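Local coordinates for protein lovastatin nonaketide synthase, polyketide synthase component (Aspergillus terreus, PDB 7CPX) that builds the nonaketide backbone of the lovastatin precursor dihydromonacolin L from malonyl-CoA, using NADPH and S-adenosyl-L-methionine, as an iterative multidomain polyketide synthase, at residues T265-I270 with A380-R385; P426-V431 with I444-M449; G1597-T1602 with S1616-D1621. The protein carries 2 engineered substitutions. All blocks are in the same frame, centred on the assembly; numbering follows the deposited sequence.

Interaction 1 of 3, residues T265-I270 with A380-R385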
# COMPACT_ATOMS: atom_id res chain seq x y z
N THR A 265 -56.21 16.97 9.28
CA THR A 265 -56.53 15.70 9.92
C THR A 265 -55.44 15.34 10.92
O THR A 265 -54.24 15.47 10.63
CB THR A 265 -56.68 14.60 8.88
OG1 THR A 265 -57.82 14.88 8.05
CG2 THR A 265 -56.87 13.25 9.55
N ILE A 266 -55.85 14.89 12.09
CA ILE A 266 -54.95 14.67 13.21
C ILE A 266 -54.61 13.20 13.33
O ILE A 266 -55.50 12.34 13.30
CB ILE A 266 -55.57 15.21 14.51
CG1 ILE A 266 -55.55 16.74 14.49
CG2 ILE A 266 -54.84 14.64 15.71
CD1 ILE A 266 -56.39 17.39 15.57
N GLU A 267 -53.32 12.90 13.47
CA GLU A 267 -52.87 11.54 13.75
C GLU A 267 -52.87 11.25 15.24
O GLU A 267 -53.27 10.16 15.66
CB GLU A 267 -51.47 11.32 13.17
CG GLU A 267 -51.41 11.38 11.65
CD GLU A 267 -50.07 10.91 11.12
OE1 GLU A 267 -49.14 10.72 11.92
OE2 GLU A 267 -49.96 10.72 9.89
N CYS A 268 -52.43 12.20 16.06
CA CYS A 268 -52.49 12.02 17.50
C CYS A 268 -52.23 13.36 18.17
O CYS A 268 -52.01 14.37 17.49
CB CYS A 268 -51.49 10.97 17.99
SG CYS A 268 -49.76 11.41 17.76
N VAL A 269 -52.24 13.36 19.49
CA VAL A 269 -52.03 14.57 20.29
C VAL A 269 -50.86 14.31 21.22
O VAL A 269 -50.96 13.50 22.15
CB VAL A 269 -53.29 14.95 21.08
CG1 VAL A 269 -52.93 15.84 22.25
CG2 VAL A 269 -54.29 15.64 20.18
N ILE A 270 -49.75 15.01 21.00
CA ILE A 270 -48.63 15.03 21.93
C ILE A 270 -49.01 16.01 23.04
O ILE A 270 -48.86 17.23 22.89
CB ILE A 270 -47.32 15.41 21.25
CG1 ILE A 270 -47.03 14.45 20.09
CG2 ILE A 270 -46.18 15.39 22.24
CD1 ILE A 270 -45.79 14.79 19.31
N ALA A 380 -46.45 4.73 19.30
CA ALA A 380 -47.42 5.25 20.26
C ALA A 380 -48.53 6.01 19.56
O ALA A 380 -49.68 6.01 20.02
CB ALA A 380 -46.72 6.15 21.28
N SER A 381 -48.22 6.65 18.43
CA SER A 381 -49.23 7.43 17.73
C SER A 381 -50.25 6.52 17.06
O SER A 381 -51.43 6.49 17.45
CB SER A 381 -48.56 8.34 16.69
OG SER A 381 -49.53 9.05 15.94
N PHE A 382 -49.81 5.72 16.09
CA PHE A 382 -50.73 4.86 15.37
C PHE A 382 -51.56 4.04 16.34
O PHE A 382 -52.80 4.02 16.27
CB PHE A 382 -49.96 3.94 14.42
CG PHE A 382 -49.05 4.67 13.47
CD1 PHE A 382 -49.38 5.92 12.99
CD2 PHE A 382 -47.86 4.10 13.07
CE1 PHE A 382 -48.55 6.59 12.12
CE2 PHE A 382 -47.02 4.76 12.20
CZ PHE A 382 -47.36 6.01 11.72
N ALA A 383 -50.89 3.38 17.29
CA ALA A 383 -51.59 2.62 18.31
C ALA A 383 -52.73 3.43 18.91
O ALA A 383 -53.90 3.04 18.83
CB ALA A 383 -50.61 2.19 19.40
N VAL A 384 -52.40 4.59 19.49
CA VAL A 384 -53.42 5.35 20.20
C VAL A 384 -54.51 5.79 19.24
O VAL A 384 -55.67 5.96 19.64
CB VAL A 384 -52.78 6.54 20.93
CG1 VAL A 384 -52.79 7.79 20.06
CG2 VAL A 384 -53.50 6.81 22.24
N ARG A 385 -54.19 5.97 17.96
CA ARG A 385 -55.20 6.36 16.99
C ARG A 385 -56.09 5.18 16.61
O ARG A 385 -57.28 5.36 16.33
CB ARG A 385 -54.55 6.96 15.75
CG ARG A 385 -55.54 7.28 14.63
CD ARG A 385 -54.99 8.36 13.71
NE ARG A 385 -53.73 7.96 13.08
CZ ARG A 385 -53.60 7.59 11.82
NH1 ARG A 385 -54.62 7.56 10.98
NH2 ARG A 385 -52.39 7.24 11.37
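S381 meets C268 where helix 369-386 passes strand 268-277, a helix-on-sheet packing within the thiolase fold of the ketosynthase. At this point E267 and C268 both face V13 of strand 11-19, which defines a classic beta bulge, and the helix packs against the two bulge residues. The CA atoms of S381 and C268 lie 5.6 Å apart, the nearest backbone approach. CB of S381 points toward the strand, and chi1 (176°) sets OG anti to the backbone N, 3.4 Å from C268 CB. E267 CB flanks the same oxygen.

F382 starts from a CB directed away from the bulge, yet its ring returns towards it. The E267 and F382 side chains run side by side and point the same way, with carboxylate and ring planes 63° apart; OE1 of E267 sits near the ring plane, at the edge, 4.2 Å from CE1 of F382. That carboxylate oxygen is hydrogen-bonded to S16 OG, and its contact with the ring edge is a longer one.

One turn on from A380, V384 adds a purely apolar touch, its CG1 4.0 Å from C268 CB.

R385 then reaches over E267. Its CG is anti to the backbone N and chi2 is extended (156°), which lays CD of R385 3.2 Å from the carbonyl O of E267; the bend comes at chi3, beyond CD. The guanidinium turns one face to the E267 side chain. OE2 of E267 and NH2 of R385 are 4.5 Å apart, with the oxygen well out of the guanidinium plane, so only a general charge attraction is supported. Over that face, towards the rim, CG of E267 stands 4.0 Å above the guanidinium plane of R385.

Interaction 2 of 3, residues P426-V431 with I444-M449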
# COMPACT_ATOMS: atom_id res chain seq x y z
N PRO A 426 -59.34 10.06 26.58
CA PRO A 426 -58.69 9.55 25.37
C PRO A 426 -57.69 8.45 25.70
O PRO A 426 -57.11 8.42 26.79
CB PRO A 426 -57.98 10.79 24.81
CG PRO A 426 -57.70 11.62 26.00
CD PRO A 426 -58.86 11.41 26.93
N ARG A 427 -57.50 7.55 24.75
CA ARG A 427 -56.43 6.58 24.86
C ARG A 427 -55.11 7.32 25.04
O ARG A 427 -54.83 8.28 24.32
CB ARG A 427 -56.37 5.69 23.62
CG ARG A 427 -57.57 4.78 23.45
CD ARG A 427 -57.37 3.82 22.29
NE ARG A 427 -57.53 4.47 21.00
CZ ARG A 427 -58.68 4.55 20.33
NH1 ARG A 427 -59.80 4.04 20.82
NH2 ARG A 427 -58.70 5.17 19.16
N ARG A 428 -54.31 6.87 26.00
CA ARG A 428 -53.06 7.55 26.34
C ARG A 428 -51.92 6.54 26.28
O ARG A 428 -52.01 5.47 26.88
CB ARG A 428 -53.14 8.20 27.72
CG ARG A 428 -51.92 9.04 28.06
CD ARG A 428 -52.10 9.79 29.37
NE ARG A 428 -53.26 10.68 29.35
CZ ARG A 428 -54.45 10.37 29.83
NH1 ARG A 428 -54.70 9.19 30.38
NH2 ARG A 428 -55.43 11.26 29.75
N ALA A 429 -50.86 6.90 25.57
CA ALA A 429 -49.64 6.13 25.48
C ALA A 429 -48.46 7.00 25.88
O ALA A 429 -48.56 8.23 25.97
CB ALA A 429 -49.44 5.57 24.07
N SER A 430 -47.33 6.35 26.13
CA SER A 430 -46.11 7.05 26.51
C SER A 430 -44.94 6.51 25.71
O SER A 430 -44.88 5.32 25.39
CB SER A 430 -45.85 6.91 28.01
OG SER A 430 -46.68 7.77 28.76
N VAL A 431 -44.01 7.40 25.40
CA VAL A 431 -42.83 7.08 24.61
C VAL A 431 -41.60 7.48 25.40
O VAL A 431 -41.52 8.61 25.90
CB VAL A 431 -42.84 7.80 23.25
CG1 VAL A 431 -41.65 7.36 22.41
CG2 VAL A 431 -44.13 7.54 22.51
N ILE A 444 -45.83 12.11 26.20
CA ILE A 444 -47.16 11.61 26.50
C ILE A 444 -48.03 11.89 25.29
O ILE A 444 -48.14 13.04 24.85
CB ILE A 444 -47.74 12.26 27.77
CG1 ILE A 444 -46.81 11.99 28.96
CG2 ILE A 444 -49.13 11.72 28.05
CD1 ILE A 444 -47.24 12.68 30.24
N ILE A 445 -48.64 10.85 24.73
CA ILE A 445 -49.42 10.96 23.51
C ILE A 445 -50.81 10.43 23.78
O ILE A 445 -51.02 9.61 24.68
CB ILE A 445 -48.75 10.21 22.34
CG1 ILE A 445 -47.28 10.62 22.24
CG2 ILE A 445 -49.47 10.49 21.04
CD1 ILE A 445 -46.53 9.96 21.12
N GLU A 446 -51.78 10.91 23.00
CA GLU A 446 -53.17 10.54 23.19
C GLU A 446 -53.86 10.52 21.84
O GLU A 446 -53.37 11.10 20.86
CB GLU A 446 -53.88 11.50 24.14
CG GLU A 446 -53.25 11.60 25.52
CD GLU A 446 -53.98 12.58 26.42
OE1 GLU A 446 -54.86 13.30 25.92
OE2 GLU A 446 -53.67 12.62 27.63
N GLU A 447 -55.00 9.84 21.79
CA GLU A 447 -55.84 9.91 20.60
C GLU A 447 -56.56 11.24 20.56
O GLU A 447 -56.98 11.77 21.60
CB GLU A 447 -56.85 8.76 20.59
CG GLU A 447 -57.94 8.88 21.65
CD GLU A 447 -58.98 7.78 21.53
OE1 GLU A 447 -59.23 7.32 20.40
OE2 GLU A 447 -59.55 7.39 22.57
N TYR A 448 -56.72 11.80 19.37
CA TYR A 448 -57.53 12.99 19.22
C TYR A 448 -59.00 12.60 19.27
O TYR A 448 -59.47 11.81 18.44
CB TYR A 448 -57.20 13.72 17.92
CG TYR A 448 -58.11 14.90 17.67
CD1 TYR A 448 -58.23 15.91 18.61
CD2 TYR A 448 -58.85 15.00 16.51
CE1 TYR A 448 -59.06 16.99 18.40
CE2 TYR A 448 -59.68 16.08 16.28
CZ TYR A 448 -59.79 17.07 17.23
OH TYR A 448 -60.62 18.14 17.02
N MET A 449 -59.73 13.14 20.24
CA MET A 449 -61.08 12.69 20.52
C MET A 449 -62.06 13.04 19.40
O MET A 449 -63.12 12.42 19.31
CB MET A 449 -61.56 13.30 21.83
CG MET A 449 -60.73 12.87 23.04
SD MET A 449 -61.33 11.36 23.81
CE MET A 449 -62.78 11.98 24.67
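R428 and E446 lie side by side and point the same way, on one face of an antiparallel beta hairpin formed by strands 428-435 and 439-446 of the ketosynthase. Their register places A429 opposite I445 as a hydrogen-bonded pair, both backbone N-to-O bonds being 2.9 Å, flanked by the non-hydrogen-bonded pairs R428-E446 and S430-I444. Between R428 and E446 the guanidinium and carboxylate planes are turned 75° apart. NE of R428 gives a 2.6 Å salt-bridge hydrogen bond to OE2 of E446, on the anti side of the carboxylate and tilted out of its plane; the second bond, from NH2, is weak. R271 forms a further salt bridge with the same OE2, so one buried oxygen carries two arginines. The aliphatic part of R428 lies beside I444, pointing the same way, with its CD 3.8 Å from CG2 of I444.

Beyond the strand ends, R427 and E447 meet in a different way. The guanidinium presents a face, with CD of E447 above its centre and the two planes 47° apart. A salt bridge is indicated between NH2 of R427 and OE1 of E447, although the position of OE1 is less certain. The other oxygen, OE2 of E447, accepts a nearly straight 3.0 Å bond from the backbone N of R427. CG of E447 lies between its own N and carbonyl carbon (chi1 70°), a placement that brings it against P426 CB at 3.7 Å. M449 crosses P426 at about a right angle.

The other face carries A429 and I445, covered by A380 of helix 369-386. V431, whose side chain is about 8 Å from that of the predicted catalytic H320, crosses I445 at a slant, CG2 of V431 resting 3.7 Å from CD1 of I445.

Interaction 3 of 3, residues G1597-T1602 with S1616-D1621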
# COMPACT_ATOMS: atom_id res chain seq x y z
N GLY A 1597 56.86 -15.49 60.04
CA GLY A 1597 58.18 -15.09 59.61
C GLY A 1597 58.30 -15.03 58.11
O GLY A 1597 57.35 -15.25 57.35
N VAL A 1598 59.52 -14.73 57.65
CA VAL A 1598 59.78 -14.57 56.23
C VAL A 1598 59.84 -15.95 55.57
O VAL A 1598 60.88 -16.61 55.59
CB VAL A 1598 61.08 -13.79 55.98
CG1 VAL A 1598 61.43 -13.80 54.51
CG2 VAL A 1598 60.94 -12.36 56.48
N ASP A 1599 58.72 -16.38 55.00
CA ASP A 1599 58.67 -17.68 54.34
C ASP A 1599 59.34 -17.66 52.98
O ASP A 1599 59.96 -18.66 52.59
CB ASP A 1599 57.21 -18.14 54.21
CG ASP A 1599 56.51 -18.24 55.55
OD1 ASP A 1599 57.18 -18.60 56.54
OD2 ASP A 1599 55.30 -17.96 55.61
N SER A 1600 59.22 -16.56 52.24
CA SER A 1600 59.81 -16.44 50.92
C SER A 1600 60.44 -15.07 50.76
O SER A 1600 60.08 -14.11 51.46
CB SER A 1600 58.77 -16.67 49.82
OG SER A 1600 59.38 -16.68 48.54
N ARG A 1601 61.39 -14.98 49.84
CA ARG A 1601 62.09 -13.74 49.55
C ARG A 1601 62.35 -13.66 48.05
O ARG A 1601 62.16 -14.62 47.31
CB ARG A 1601 63.41 -13.64 50.32
CG ARG A 1601 63.27 -13.81 51.82
CD ARG A 1601 64.60 -13.58 52.53
NE ARG A 1601 65.65 -14.46 52.04
CZ ARG A 1601 66.49 -14.16 51.06
NH1 ARG A 1601 66.43 -13.00 50.42
NH2 ARG A 1601 67.42 -15.05 50.70
N THR A 1602 62.79 -12.48 47.62
CA THR A 1602 63.23 -12.28 46.24
C THR A 1602 64.75 -12.28 46.18
O THR A 1602 65.43 -11.78 47.09
CB THR A 1602 62.68 -10.98 45.68
OG1 THR A 1602 63.06 -9.89 46.53
CG2 THR A 1602 61.17 -11.04 45.58
N SER A 1616 57.13 -13.16 51.46
CA SER A 1616 55.88 -13.87 51.70
C SER A 1616 55.90 -14.46 53.09
O SER A 1616 56.91 -15.02 53.52
CB SER A 1616 55.66 -14.98 50.67
OG SER A 1616 56.17 -16.21 51.15
N THR A 1617 54.78 -14.34 53.80
CA THR A 1617 54.68 -14.85 55.17
C THR A 1617 53.29 -15.41 55.40
O THR A 1617 52.34 -15.05 54.71
CB THR A 1617 54.98 -13.75 56.19
OG1 THR A 1617 53.87 -12.84 56.26
CG2 THR A 1617 56.23 -12.98 55.80
N HIS A 1618 53.18 -16.29 56.39
CA HIS A 1618 51.90 -16.83 56.80
C HIS A 1618 51.42 -16.15 58.08
O HIS A 1618 52.22 -15.73 58.92
CB HIS A 1618 51.98 -18.34 57.04
CG HIS A 1618 52.65 -19.09 55.93
ND1 HIS A 1618 52.64 -18.66 54.62
CD2 HIS A 1618 53.35 -20.25 55.94
CE1 HIS A 1618 53.30 -19.52 53.87
NE2 HIS A 1618 53.75 -20.49 54.65
N ALA A 1619 50.10 -16.04 58.21
CA ALA A 1619 49.48 -15.52 59.44
C ALA A 1619 49.46 -16.67 60.45
O ALA A 1619 48.45 -17.35 60.64
CB ALA A 1619 48.09 -14.98 59.16
N ILE A 1620 50.60 -16.87 61.10
CA ILE A 1620 50.78 -18.06 61.92
C ILE A 1620 49.75 -18.11 63.04
O ILE A 1620 49.26 -17.08 63.51
CB ILE A 1620 52.21 -18.13 62.48
CG1 ILE A 1620 52.56 -19.56 62.88
CG2 ILE A 1620 52.35 -17.20 63.68
CD1 ILE A 1620 54.03 -19.79 63.12
N ASP A 1621 49.43 -19.32 63.46
CA ASP A 1621 48.44 -19.59 64.50
C ASP A 1621 48.77 -20.98 65.06
O ASP A 1621 49.89 -21.47 64.89
CB ASP A 1621 47.02 -19.47 63.92
CG ASP A 1621 45.97 -19.25 65.00
OD1 ASP A 1621 46.16 -19.76 66.12
OD2 ASP A 1621 44.96 -18.57 64.71
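S1600 and S1616 are joined by two backbone hydrogen bonds, each 3.1 Å long: S1600 N to S1616 O, and S1616 N to S1600 O. The same S1616 O also takes a weak bond from D1599 N at 2.7 Å, with an N-H...O angle of only 129°. D1599 and S1600 thus both face one residue, which is the pattern of a classic beta bulge.

The bulge lies in the hairpin of strands 1600-1602 and 1614-1618. The later strand runs antiparallel to its neighbour 1542-1547 in the sheet, and with the parallel strands beyond it this gives the order of a class I methyltransferase fold of the Rossmann type.

Side-chain packing is modest. CB of S1600 lies 3.6 Å from CB of S1616 on one face of the pair. The methyl CG2 of T1617, anti to its own carbonyl carbon, comes up beside the carbonyl of G1597.

As for the flat groups, the D1599 carboxylate lies over one face of the H1618 ring, the two side chains crossing at a slant with their planes 44° apart. OD2 of D1599 is modelled too close to the ring for its exact position to be trusted; as modelled, CG of D1599 stands 3.6 Å above the centre of the H1618 imidazole, a placement that shares the doubt over OD2.

From the N terminus, interaction 1 comes first, closing a loop of 109 residues between strand 268-277 and helix 369-386. Interaction 2 follows, closing a hairpin with 12 residues between its segments. Interaction 3 closes another hairpin, with 13 between. The three are in series, so none nests in or crosses another. Interactions 1 and 2 touch, their centres 7 Å apart: strands 268-277 and 439-446 are sheet neighbours, with V269 O 2.8 Å from E446 N, and V384 O lies 2.7 Å from R427 NE, tying helix and hairpin together. Interaction 3 stands apart in the methyltransferase fold, its nearest atoms about 98 Å from interaction 2.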